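Local coordinates for protein sulfate adenylyltransferase (Allochromatium vinosum, PDB 4DNX) that catalyses the transfer of the adenylyl group of ATP to sulfate, giving adenosine 5'-phosphosulfate and diphosphate, at residues A[50-55]-A[81-86]; A[60-65]-A[72-77]; A[236-241]-A[388-393]; A[366-371]-A[382-387]. All blocks are in the same frame, centred on the assembly; numbering follows the deposited sequence.

Contact 1 (A[50-55]-A[81-86]); sequences GYFSPL and VPLLCL
Leu83 turns its forked end to the side chains of Phe52 and Leu55, and these apolar touches carry the contact. Its CD2 branch meets the Phe52 ring obliquely, with CD2 3.6 Å from Phe52 CE2. The other branch, CD1, lies 3.8 Å from Leu55 CD2 and equally near Phe52 CD2, so a single leucine serves two partners with its two methyls. In Leu83 CG stands anti to the carbonyl carbon (chi1 -72°), which carries the fork away from its own chain toward the 50-55 segment. Cutting the side chain back to alanine would probably open a gap beside Phe52 and Leu55 and leave the Phe52 ring less firmly packed on this side.

The three residues are buried in the PUA-like domain, where the turn that follows helix 38-48 packs against the approach to strand 86-87. Round the rest of the Phe52 ring, Phe79 and Phe267 meet it edge-to-face, and Leu279 and Phe283 of helix 274-287 touch it; Phe52 thus packs on the ATP-sulfurylase range, where the two parts of the chain meet.

Backbone bonds shape the first segment. Gly50 ends helix 38-48 in a Schellman motif, its positive phi (85°) being easy for a residue without a side chain. A type I turn runs from Gly50 to Ser53, and Leu55 N bonds to Phe52 O at 3.0 Å, which brings Phe52 and Leu55 round to the same partner.

Contact 2 (A[60-65]-A[72-77]); sequences NLADAL and TLTDGR
Asp63 OD1 is gripped by three donors: the hydroxyl and the backbone N-H of Thr74, and a bridging water. Thr74 OG1 donates from 2.7 Å to Asp63 OD1, on the syn side but 29° out of the carboxylate plane. Thr74 N lies equally near and meets the same oxygen almost end-on to its C-O bond. The water donates to Asp63 OD1 (2.9 Å) and accepts from Asp75 N, so it ties the carboxylate to the next residue of the turn. In Thr74 the hydroxyl sits between backbone N and carbonyl carbon (chi1 55°), which turns OG1 to the same oxygen as its own N-H; CG2 meanwhile rests 3.8 Å from Ala62 CB. An aspartate suits this place, its carboxylate oxygen accepting both the hydroxyl and the backbone N-H at the start of the turn.

That turn is of type I and runs from Leu73 to Gly76, where a positive phi (100°) suits a residue without a side chain. Asp75 OD1 accepts from Arg77 N in an Asx turn and from Arg77 NE in a salt bridge of 3.0 Å, NE holding to its syn lone pair. Leu73 CD1 lies over one face of the Arg77 guanidinium, offset toward its rim.

Asn60 is the N-cap, its OD1 taking Asp63 N at 2.8 Å, so the helix start and the turn meet at one residue. Helix 61-70 thus carries its own following loop, while Leu61, Ala64 and Leu65 pack on helix 125-136.

Contact 3 (A[236-241]-A[388-393]); sequences GDIPAP and MDYYRS
This is a partly buried packing contact in the ATP-sulfurylase part of the chain, where the lead-in to helix 240-254 rests on the C-terminal helix 381-393. Pro239 and Tyr390 approach from opposite directions: the proline CD lies 3.5 Å from Tyr390 CZ and 3.3 Å from its OH, obliquely to the ring. Tyr390 CG is anti to the backbone N (chi1 162°), and this swings the phenol out from the helix to the proline. Replacing Tyr390 by alanine would probably strip Pro239, and in part Ile238 CD1, of its aromatic partner and leave a gap beside the helix.

Ile238 uses CD1 alone, which lies 4.1 Å from Tyr390 CE2 and 3.9 Å from Tyr391 CZ, so one methyl bridges both rings. Tyr390 CD2 also sits over a face of the Tyr391 ring, offset toward its rim. The Tyr391 hydroxyl stays hydrated: a water in its ring plane lies 2.6 Å from OH and donates to Gly236 O at 2.9 Å. Tyr391 OH also lies 3.3 Å from Ile238 CD1, so a tyrosine suits this place, its hydroxyl end serving both methyl and water.

Asp17 of the second subunit packs on Pro239 and Pro241. In this Rossmann-like fold, segment 236-241 belongs to the connection from strand 223-230 of the parallel sheet into helix 240-254, with Pro239 at the N-cap, and the last helix packs on it.

Contact 4 (A[366-371]-A[382-387]); sequences EMLGQG and EVAQIL
Leu368, near the end of helix 361-369, divides its two methyls between Ala384 and Leu387, one turn apart on helix 381-393. The two helices form a helix-loop-helix unit near the end of the chain, with an apolar seam between its arms. Leu368 and Leu387 run obliquely past each other, CD1 to CD1 at 3.6 Å, and the Leu368 CD1 methyl also reaches the Leu387 CB at 3.9 Å. The CD2 branch turns to Ala384, 3.8 Å from both its CA and its CB. In both leucines CG lies anti to the carbonyl carbon (chi1 -61° in Leu368), a common helical arrangement that lets the forked end point outward to the facing helix. Alanine fits opposite the CD2 branch because its small side chain lets that methyl come right down to the main chain of the second helix.

His205 touches both leucines, and Met388 and Tyr391, further along helix 381-393, also touch Leu368. Glu382, Ile386 and Leu387 also touch helix 240-254. The first helix ends in a Schellman motif at Gly371, whose positive phi suits a glycine, and Gly371 N bonds back to Leu368 O at 3.0 Å.

How the contacts relate
From the N terminus, contact 1 joins the turn after helix 38-48 to the chain entering strand 86-87, and the loop it closes contains all of contact 2, the local link between helix 61-70 and the turn behind it. The two touch where Ala64 meets Pro82 and Leu84, and both belong to the PUA-like domain. Far along the chain, contact 3 closes a much longer loop, from 236-241 to 388-393, within the ATP-sulfurylase range. Contact 4 falls inside that loop, shares helix 381-393 with it, and closes the short connection between helices 361-369 and 381-393. Centres of contacts 1 and 3 lie about 34 Å apart, on opposite sides of the chain's centre.

Contact 1 (A[50-55]-A[81-86])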
loop_
_atom_site.group_PDB
_atom_site.type_symbol
_atom_site.label_atom_id
_atom_site.label_comp_id
_atom_site.label_asym_id
_atom_site.label_seq_id
_atom_site.Cartn_x
_atom_site.Cartn_y
_atom_site.Cartn_z
ATOM N N GLY A 50 3.775 4.736 12.054
ATOM C CA GLY A 50 3.133 4.290 13.313
ATOM C C GLY A 50 3.850 3.138 14.031
ATOM O O GLY A 50 3.436 2.712 15.126
ATOM N N TYR A 51 4.926 2.622 13.447
ATOM C CA TYR A 51 5.659 1.538 14.089
ATOM C C TYR A 51 6.298 1.966 15.432
ATOM O O TYR A 51 6.442 1.142 16.351
ATOM C CB TYR A 51 6.736 1.021 13.153
ATOM C CG TYR A 51 6.184 0.183 12.004
ATOM C CD1 TYR A 51 5.635 -1.089 12.251
ATOM C CD2 TYR A 51 6.230 0.654 10.677
ATOM C CE1 TYR A 51 5.125 -1.869 11.200
ATOM C CE2 TYR A 51 5.750 -0.083 9.606
ATOM C CZ TYR A 51 5.195 -1.373 9.880
ATOM O OH TYR A 51 4.739 -2.123 8.831
ATOM N N PHE A 52 6.715 3.239 15.544
ATOM C CA PHE A 52 7.354 3.718 16.774
ATOM C C PHE A 52 6.403 4.584 17.601
ATOM O O PHE A 52 6.805 5.407 18.435
ATOM C CB PHE A 52 8.658 4.472 16.450
ATOM C CG PHE A 52 9.781 3.601 15.921
ATOM C CD1 PHE A 52 9.728 2.188 15.908
ATOM C CD2 PHE A 52 10.892 4.220 15.393
ATOM C CE1 PHE A 52 10.804 1.434 15.423
ATOM C CE2 PHE A 52 11.997 3.466 14.880
ATOM C CZ PHE A 52 11.948 2.107 14.880
ATOM N N SER A 53 5.104 4.335 17.428
ATOM C CA SER A 53 4.131 5.030 18.258
ATOM C C SER A 53 4.245 4.725 19.763
ATOM O O SER A 53 4.658 3.595 20.110
ATOM C CB SER A 53 2.703 4.576 17.833
ATOM O OG SER A 53 1.686 5.175 18.658
ATOM N N PRO A 54 4.368 5.793 20.542
ATOM C CA PRO A 54 3.554 6.998 20.406
ATOM C C PRO A 54 4.584 8.140 20.343
ATOM O O PRO A 54 4.243 9.308 20.631
ATOM C CB PRO A 54 2.756 7.069 21.718
ATOM C CG PRO A 54 3.678 6.497 22.716
ATOM C CD PRO A 54 4.381 5.360 21.971
ATOM N N LEU A 55 5.838 7.836 19.994
ATOM C CA LEU A 55 6.868 8.890 20.025
ATOM C C LEU A 55 6.646 9.947 18.942
ATOM O O LEU A 55 6.142 9.662 17.846
ATOM C CB LEU A 55 8.274 8.277 19.878
ATOM C CG LEU A 55 8.907 7.733 21.174
ATOM C CD1 LEU A 55 8.069 6.685 21.831
ATOM C CD2 LEU A 55 10.267 7.128 20.843
ATOM N N VAL A 81 15.452 1.638 22.022
ATOM C CA VAL A 81 16.698 2.189 21.438
ATOM C C VAL A 81 16.599 3.701 21.239
ATOM O O VAL A 81 15.531 4.245 21.042
ATOM C CB VAL A 81 17.071 1.520 20.060
ATOM C CG1 VAL A 81 17.192 -0.008 20.220
ATOM C CG2 VAL A 81 16.071 1.915 18.980
ATOM N N PRO A 82 17.730 4.394 21.247
ATOM C CA PRO A 82 17.679 5.828 21.036
ATOM C C PRO A 82 17.203 6.088 19.625
ATOM O O PRO A 82 17.491 5.288 18.747
ATOM C CB PRO A 82 19.147 6.283 21.174
ATOM C CG PRO A 82 19.939 5.147 21.671
ATOM C CD PRO A 82 19.048 3.907 21.691
ATOM N N LEU A 83 16.444 7.170 19.417
ATOM C CA LEU A 83 16.096 7.618 18.083
ATOM C C LEU A 83 16.757 8.961 17.892
ATOM O O LEU A 83 16.230 9.978 18.342
ATOM C CB LEU A 83 14.583 7.815 17.943
ATOM C CG LEU A 83 13.693 6.577 17.906
ATOM C CD1 LEU A 83 12.229 7.051 17.611
ATOM C CD2 LEU A 83 14.171 5.537 16.876
ATOM N N LEU A 84 17.919 8.960 17.245
ATOM C CA LEU A 84 18.712 10.189 17.143
ATOM C C LEU A 84 18.776 10.703 15.709
ATOM O O LEU A 84 18.725 9.938 14.722
ATOM C CB LEU A 84 20.131 9.939 17.666
ATOM C CG LEU A 84 20.280 9.845 19.198
ATOM C CD1 LEU A 84 21.616 9.263 19.556
ATOM C CD2 LEU A 84 20.133 11.259 19.840
ATOM N N CYS A 85 18.870 12.027 15.593
ATOM C CA CYS A 85 19.212 12.669 14.305
ATOM C C CYS A 85 20.543 13.366 14.505
ATOM O O CYS A 85 20.614 14.512 14.995
ATOM C CB CYS A 85 18.142 13.705 13.903
ATOM S SG CYS A 85 18.540 14.425 12.297
ATOM N N LEU A 86 21.605 12.640 14.156
ATOM C CA LEU A 86 22.974 13.135 14.331
ATOM C C LEU A 86 23.473 13.689 13.012
ATOM O O LEU A 86 23.225 13.104 11.965
ATOM C CB LEU A 86 23.878 11.989 14.780
ATOM C CG LEU A 86 23.696 11.519 16.232
ATOM C CD1 LEU A 86 24.465 10.227 16.486
ATOM C CD2 LEU A 86 24.235 12.606 17.137
#

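Contact 2 (A[60-65]-A[72-77])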
loop_
_atom_site.group_PDB
_atom_site.type_symbol
_atom_site.label_atom_id
_atom_site.label_comp_id
_atom_site.label_asym_id
_atom_site.label_seq_id
_atom_site.Cartn_x
_atom_site.Cartn_y
_atom_site.Cartn_z
ATOM N N ASN A 60 16.184 14.117 22.451
ATOM C CA ASN A 60 17.342 14.857 22.983
ATOM C C ASN A 60 18.347 13.890 23.652
ATOM O O ASN A 60 18.061 12.658 23.792
ATOM C CB ASN A 60 16.911 15.972 23.944
ATOM C CG ASN A 60 16.187 15.452 25.179
ATOM O OD1 ASN A 60 16.388 14.317 25.636
ATOM N ND2 ASN A 60 15.377 16.320 25.762
ATOM N N LEU A 61 19.498 14.413 24.053
ATOM C CA LEU A 61 20.539 13.567 24.601
ATOM C C LEU A 61 20.096 12.874 25.895
ATOM O O LEU A 61 20.387 11.695 26.096
ATOM C CB LEU A 61 21.784 14.408 24.890
ATOM C CG LEU A 61 23.047 13.972 24.190
ATOM C CD1 LEU A 61 24.240 14.821 24.679
ATOM C CD2 LEU A 61 23.317 12.469 24.358
ATOM N N ALA A 62 19.380 13.577 26.774
ATOM C CA ALA A 62 18.904 12.905 28.020
ATOM C C ALA A 62 17.974 11.685 27.769
ATOM O O ALA A 62 18.124 10.644 28.395
ATOM C CB ALA A 62 18.222 13.921 28.960
ATOM N N ASP A 63 17.028 11.827 26.854
ATOM C CA ASP A 63 16.186 10.696 26.480
ATOM C C ASP A 63 16.989 9.580 25.794
ATOM O O ASP A 63 16.722 8.382 26.010
ATOM C CB ASP A 63 15.040 11.150 25.549
ATOM C CG ASP A 63 13.930 11.874 26.299
ATOM O OD1 ASP A 63 13.712 11.540 27.484
ATOM O OD2 ASP A 63 13.271 12.768 25.709
ATOM N N ALA A 64 17.927 9.961 24.919
ATOM C CA ALA A 64 18.771 8.954 24.260
ATOM C C ALA A 64 19.619 8.163 25.264
ATOM O O ALA A 64 19.742 6.911 25.150
ATOM C CB ALA A 64 19.637 9.582 23.150
ATOM N N LEU A 65 20.181 8.870 26.260
ATOM C CA LEU A 65 21.002 8.197 27.313
ATOM C C LEU A 65 20.126 7.275 28.149
ATOM O O LEU A 65 20.507 6.144 28.449
ATOM C CB LEU A 65 21.729 9.234 28.170
ATOM C CG LEU A 65 22.838 9.921 27.386
ATOM C CD1 LEU A 65 23.048 11.298 28.055
ATOM C CD2 LEU A 65 24.121 9.086 27.406
ATOM N N THR A 72 14.066 3.249 28.680
ATOM C CA THR A 72 13.012 4.242 28.941
ATOM C C THR A 72 13.461 5.638 28.534
ATOM O O THR A 72 14.656 5.952 28.546
ATOM C CB THR A 72 12.590 4.298 30.444
ATOM O OG1 THR A 72 13.702 4.750 31.245
ATOM C CG2 THR A 72 12.122 2.952 30.947
ATOM N N LEU A 73 12.493 6.484 28.211
ATOM C CA LEU A 73 12.718 7.921 28.108
ATOM C C LEU A 73 12.796 8.583 29.501
ATOM O O LEU A 73 12.460 7.977 30.541
ATOM C CB LEU A 73 11.603 8.538 27.263
ATOM C CG LEU A 73 11.433 7.856 25.875
ATOM C CD1 LEU A 73 10.402 8.600 25.079
ATOM C CD2 LEU A 73 12.757 7.807 25.129
ATOM N N THR A 74 13.289 9.826 29.561
ATOM C CA THR A 74 13.353 10.527 30.875
ATOM C C THR A 74 12.002 10.659 31.590
ATOM O O THR A 74 11.959 10.651 32.816
ATOM C CB THR A 74 14.002 11.941 30.793
ATOM O OG1 THR A 74 13.305 12.738 29.823
ATOM C CG2 THR A 74 15.486 11.822 30.437
ATOM N N ASP A 75 10.905 10.732 30.817
ATOM C CA ASP A 75 9.576 10.809 31.423
ATOM C C ASP A 75 8.988 9.457 31.807
ATOM O O ASP A 75 7.877 9.380 32.349
ATOM C CB ASP A 75 8.613 11.640 30.549
ATOM C CG ASP A 75 8.115 10.909 29.310
ATOM O OD1 ASP A 75 8.645 9.842 28.878
ATOM O OD2 ASP A 75 7.152 11.454 28.714
ATOM N N GLY A 76 9.731 8.388 31.554
ATOM C CA GLY A 76 9.309 7.074 31.989
ATOM C C GLY A 76 8.662 6.195 30.941
ATOM O O GLY A 76 8.462 5.008 31.204
ATOM N N ARG A 77 8.350 6.733 29.758
ATOM C CA ARG A 77 7.808 5.889 28.651
ATOM C C ARG A 77 8.816 4.799 28.233
ATOM O O ARG A 77 10.010 5.074 28.136
ATOM C CB ARG A 77 7.457 6.735 27.401
ATOM C CG ARG A 77 6.190 7.586 27.519
ATOM C CD ARG A 77 6.003 8.528 26.304
ATOM N NE ARG A 77 7.049 9.553 26.302
ATOM C CZ ARG A 77 7.384 10.318 25.262
ATOM N NH1 ARG A 77 6.763 10.202 24.101
ATOM N NH2 ARG A 77 8.357 11.209 25.395
HETATM O O HOH W 1 10.924 12.098 27.887
#

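Contact 3 (A[236-241]-A[388-393])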
loop_
_atom_site.group_PDB
_atom_site.type_symbol
_atom_site.label_atom_id
_atom_site.label_comp_id
_atom_site.label_asym_id
_atom_site.label_seq_id
_atom_site.Cartn_x
_atom_site.Cartn_y
_atom_site.Cartn_z
ATOM N N GLY A 236 24.051 -11.330 -3.280
ATOM C CA GLY A 236 23.383 -12.657 -3.135
ATOM C C GLY A 236 21.910 -12.703 -2.700
ATOM O O GLY A 236 21.313 -13.784 -2.606
ATOM N N ASP A 237 21.306 -11.545 -2.431
ATOM C CA ASP A 237 19.874 -11.504 -2.106
ATOM C C ASP A 237 19.031 -11.764 -3.386
ATOM O O ASP A 237 19.472 -11.496 -4.505
ATOM C CB ASP A 237 19.491 -10.152 -1.453
ATOM C CG ASP A 237 19.685 -10.123 0.086
ATOM O OD1 ASP A 237 20.130 -11.128 0.686
ATOM O OD2 ASP A 237 19.376 -9.069 0.700
ATOM N N ILE A 238 17.808 -12.273 -3.199
ATOM C CA ILE A 238 16.885 -12.496 -4.309
ATOM C C ILE A 238 16.169 -11.168 -4.603
ATOM O O ILE A 238 15.585 -10.588 -3.689
ATOM C CB ILE A 238 15.866 -13.624 -3.937
ATOM C CG1 ILE A 238 16.590 -14.960 -3.684
ATOM C CG2 ILE A 238 14.833 -13.848 -5.017
ATOM C CD1 ILE A 238 17.594 -15.336 -4.760
ATOM N N PRO A 239 16.206 -10.689 -5.856
ATOM C CA PRO A 239 15.480 -9.460 -6.214
ATOM C C PRO A 239 14.029 -9.516 -5.762
ATOM O O PRO A 239 13.392 -10.579 -5.780
ATOM C CB PRO A 239 15.558 -9.422 -7.732
ATOM C CG PRO A 239 16.790 -10.186 -8.053
ATOM C CD PRO A 239 16.858 -11.277 -7.029
ATOM N N ALA A 240 13.520 -8.355 -5.365
ATOM C CA ALA A 240 12.188 -8.248 -4.783
ATOM C C ALA A 240 11.057 -8.952 -5.553
ATOM O O ALA A 240 10.261 -9.673 -4.905
ATOM C CB ALA A 240 11.840 -6.770 -4.546
ATOM N N PRO A 241 10.934 -8.775 -6.872
ATOM C CA PRO A 241 9.825 -9.445 -7.582
ATOM C C PRO A 241 9.876 -10.969 -7.442
ATOM O O PRO A 241 8.825 -11.632 -7.333
ATOM C CB PRO A 241 10.056 -9.069 -9.053
ATOM C CG PRO A 241 10.861 -7.862 -9.018
ATOM C CD PRO A 241 11.710 -7.927 -7.807
ATOM N N MET A 388 14.590 -21.305 -9.616
ATOM C CA MET A 388 15.437 -21.891 -10.671
ATOM C C MET A 388 15.322 -21.102 -11.955
ATOM O O MET A 388 16.312 -20.935 -12.680
ATOM C CB MET A 388 15.090 -23.355 -10.925
ATOM C CG MET A 388 15.638 -24.201 -9.815
ATOM S SD MET A 388 15.452 -25.944 -10.065
ATOM C CE MET A 388 13.670 -26.045 -9.852
ATOM N N ASP A 389 14.115 -20.592 -12.216
ATOM C CA ASP A 389 13.862 -19.833 -13.438
ATOM C C ASP A 389 14.629 -18.529 -13.363
ATOM O O ASP A 389 15.251 -18.136 -14.370
ATOM C CB ASP A 389 12.362 -19.569 -13.648
ATOM C CG ASP A 389 11.619 -20.786 -14.207
ATOM O OD1 ASP A 389 12.241 -21.827 -14.490
ATOM O OD2 ASP A 389 10.378 -20.709 -14.318
ATOM N N TYR A 390 14.631 -17.918 -12.173
ATOM C CA TYR A 390 15.389 -16.706 -11.914
ATOM C C TYR A 390 16.890 -16.958 -12.145
ATOM O O TYR A 390 17.515 -16.242 -12.930
ATOM C CB TYR A 390 15.143 -16.160 -10.517
ATOM C CG TYR A 390 16.212 -15.193 -10.096
ATOM C CD1 TYR A 390 16.336 -13.962 -10.741
ATOM C CD2 TYR A 390 17.134 -15.535 -9.102
ATOM C CE1 TYR A 390 17.340 -13.058 -10.385
ATOM C CE2 TYR A 390 18.147 -14.641 -8.728
ATOM C CZ TYR A 390 18.233 -13.406 -9.375
ATOM O OH TYR A 390 19.214 -12.508 -9.012
ATOM N N TYR A 391 17.465 -17.959 -11.475
ATOM C CA TYR A 391 18.921 -18.195 -11.645
ATOM C C TYR A 391 19.309 -18.503 -13.076
ATOM O O TYR A 391 20.388 -18.073 -13.553
ATOM C CB TYR A 391 19.431 -19.305 -10.713
ATOM C CG TYR A 391 19.477 -18.914 -9.264
ATOM C CD1 TYR A 391 20.289 -17.835 -8.811
ATOM C CD2 TYR A 391 18.732 -19.623 -8.315
ATOM C CE1 TYR A 391 20.326 -17.488 -7.468
ATOM C CE2 TYR A 391 18.741 -19.265 -6.967
ATOM C CZ TYR A 391 19.547 -18.200 -6.546
ATOM O OH TYR A 391 19.604 -17.848 -5.233
ATOM N N ARG A 392 18.462 -19.259 -13.782
ATOM C CA ARG A 392 18.745 -19.604 -15.176
ATOM C C ARG A 392 18.701 -18.355 -16.094
ATOM O O ARG A 392 19.395 -18.318 -17.101
ATOM C CB ARG A 392 17.778 -20.703 -15.661
ATOM C CG ARG A 392 18.108 -21.370 -17.009
ATOM C CD ARG A 392 17.180 -22.576 -17.305
ATOM N NE ARG A 392 15.967 -22.585 -16.472
ATOM C CZ ARG A 392 15.734 -23.418 -15.451
ATOM N NH1 ARG A 392 16.619 -24.356 -15.109
ATOM N NH2 ARG A 392 14.598 -23.318 -14.772
ATOM N N SER A 393 17.883 -17.364 -15.746
ATOM C CA SER A 393 17.721 -16.137 -16.547
ATOM C C SER A 393 18.952 -15.226 -16.589
ATOM O O SER A 393 19.102 -14.438 -17.534
ATOM C CB SER A 393 16.485 -15.335 -16.087
ATOM O OG SER A 393 16.733 -14.523 -14.933
HETATM O O HOH W 2 21.348 -16.003 -4.503
#

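Contact 4 (A[366-371]-A[382-387])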
loop_
_atom_site.group_PDB
_atom_site.type_symbol
_atom_site.label_atom_id
_atom_site.label_comp_id
_atom_site.label_asym_id
_atom_site.label_seq_id
_atom_site.Cartn_x
_atom_site.Cartn_y
_atom_site.Cartn_z
ATOM N N GLU A 366 22.354 -23.129 -3.194
ATOM C CA GLU A 366 23.314 -23.708 -4.138
ATOM C C GLU A 366 22.602 -24.612 -5.163
ATOM O O GLU A 366 22.859 -24.509 -6.370
ATOM C CB GLU A 366 24.413 -24.515 -3.418
ATOM C CG GLU A 366 25.374 -23.594 -2.578
ATOM C CD GLU A 366 26.349 -24.392 -1.716
ATOM O OE1 GLU A 366 27.179 -23.756 -1.009
ATOM O OE2 GLU A 366 26.318 -25.643 -1.750
ATOM N N MET A 367 21.733 -25.493 -4.671
ATOM C CA MET A 367 21.012 -26.431 -5.550
ATOM C C MET A 367 20.159 -25.688 -6.598
ATOM O O MET A 367 20.220 -26.032 -7.814
ATOM C CB MET A 367 20.149 -27.385 -4.716
ATOM C CG MET A 367 20.965 -28.480 -4.037
ATOM S SD MET A 367 19.848 -29.524 -3.038
ATOM C CE MET A 367 20.871 -30.889 -2.558
ATOM N N LEU A 368 19.392 -24.709 -6.116
ATOM C CA LEU A 368 18.543 -23.873 -6.968
ATOM C C LEU A 368 19.356 -23.174 -8.069
ATOM O O LEU A 368 18.976 -23.199 -9.244
ATOM C CB LEU A 368 17.730 -22.859 -6.161
ATOM C CG LEU A 368 16.765 -23.463 -5.137
ATOM C CD1 LEU A 368 16.253 -22.404 -4.219
ATOM C CD2 LEU A 368 15.613 -24.176 -5.845
ATOM N N GLY A 369 20.504 -22.608 -7.689
ATOM C CA GLY A 369 21.409 -22.006 -8.680
ATOM C C GLY A 369 21.991 -22.979 -9.691
ATOM O O GLY A 369 22.459 -22.577 -10.764
ATOM N N GLN A 370 21.978 -24.280 -9.379
ATOM C CA GLN A 370 22.497 -25.284 -10.298
ATOM C C GLN A 370 21.365 -25.893 -11.137
ATOM O O GLN A 370 21.596 -26.787 -11.956
ATOM C CB GLN A 370 23.299 -26.386 -9.562
ATOM C CG GLN A 370 24.524 -25.837 -8.757
ATOM C CD GLN A 370 24.851 -26.662 -7.508
ATOM O OE1 GLN A 370 24.301 -27.751 -7.305
ATOM N NE2 GLN A 370 25.733 -26.135 -6.658
ATOM N N GLY A 371 20.147 -25.388 -10.906
ATOM C CA GLY A 371 18.968 -25.923 -11.591
ATOM C C GLY A 371 18.527 -27.300 -11.096
ATOM O O GLY A 371 17.945 -28.081 -11.849
ATOM N N GLU A 382 6.890 -25.596 -6.507
ATOM C CA GLU A 382 6.509 -24.362 -7.221
ATOM C C GLU A 382 7.386 -23.186 -6.799
ATOM O O GLU A 382 7.648 -22.280 -7.609
ATOM C CB GLU A 382 5.047 -23.992 -6.925
ATOM C CG GLU A 382 4.101 -25.093 -7.357
ATOM C CD GLU A 382 3.819 -26.151 -6.279
ATOM O OE1 GLU A 382 2.867 -26.919 -6.530
ATOM O OE2 GLU A 382 4.541 -26.251 -5.243
ATOM N N VAL A 383 7.832 -23.229 -5.551
ATOM C CA VAL A 383 8.774 -22.206 -5.031
ATOM C C VAL A 383 10.166 -22.461 -5.693
ATOM O O VAL A 383 10.832 -21.529 -6.210
ATOM C CB VAL A 383 8.835 -22.242 -3.487
ATOM C CG1 VAL A 383 9.894 -21.257 -2.952
ATOM C CG2 VAL A 383 7.407 -21.902 -2.838
ATOM N N ALA A 384 10.602 -23.707 -5.676
ATOM C CA ALA A 384 11.859 -24.062 -6.336
ATOM C C ALA A 384 11.856 -23.603 -7.794
ATOM O O ALA A 384 12.889 -23.101 -8.313
ATOM C CB ALA A 384 12.090 -25.576 -6.252
ATOM N N GLN A 385 10.737 -23.821 -8.502
ATOM C CA GLN A 385 10.709 -23.474 -9.928
ATOM C C GLN A 385 10.920 -21.961 -10.152
ATOM O O GLN A 385 11.668 -21.561 -11.072
ATOM C CB GLN A 385 9.428 -23.917 -10.626
ATOM C CG GLN A 385 9.554 -23.920 -12.119
ATOM C CD GLN A 385 10.614 -24.936 -12.578
ATOM O OE1 GLN A 385 10.568 -26.115 -12.196
ATOM N NE2 GLN A 385 11.600 -24.466 -13.335
ATOM N N ILE A 386 10.269 -21.159 -9.327
ATOM C CA ILE A 386 10.373 -19.686 -9.416
ATOM C C ILE A 386 11.850 -19.256 -9.279
ATOM O O ILE A 386 12.375 -18.487 -10.111
ATOM C CB ILE A 386 9.488 -19.004 -8.394
ATOM C CG1 ILE A 386 8.030 -19.069 -8.866
ATOM C CG2 ILE A 386 9.933 -17.510 -8.109
ATOM C CD1 ILE A 386 7.054 -18.664 -7.781
ATOM N N LEU A 387 12.512 -19.810 -8.269
ATOM C CA LEU A 387 13.941 -19.515 -8.039
ATOM C C LEU A 387 14.848 -20.081 -9.154
ATOM O O LEU A 387 15.779 -19.399 -9.620
ATOM C CB LEU A 387 14.366 -19.989 -6.646
ATOM C CG LEU A 387 13.655 -19.133 -5.567
ATOM C CD1 LEU A 387 13.785 -19.744 -4.202
ATOM C CD2 LEU A 387 14.222 -17.688 -5.593
#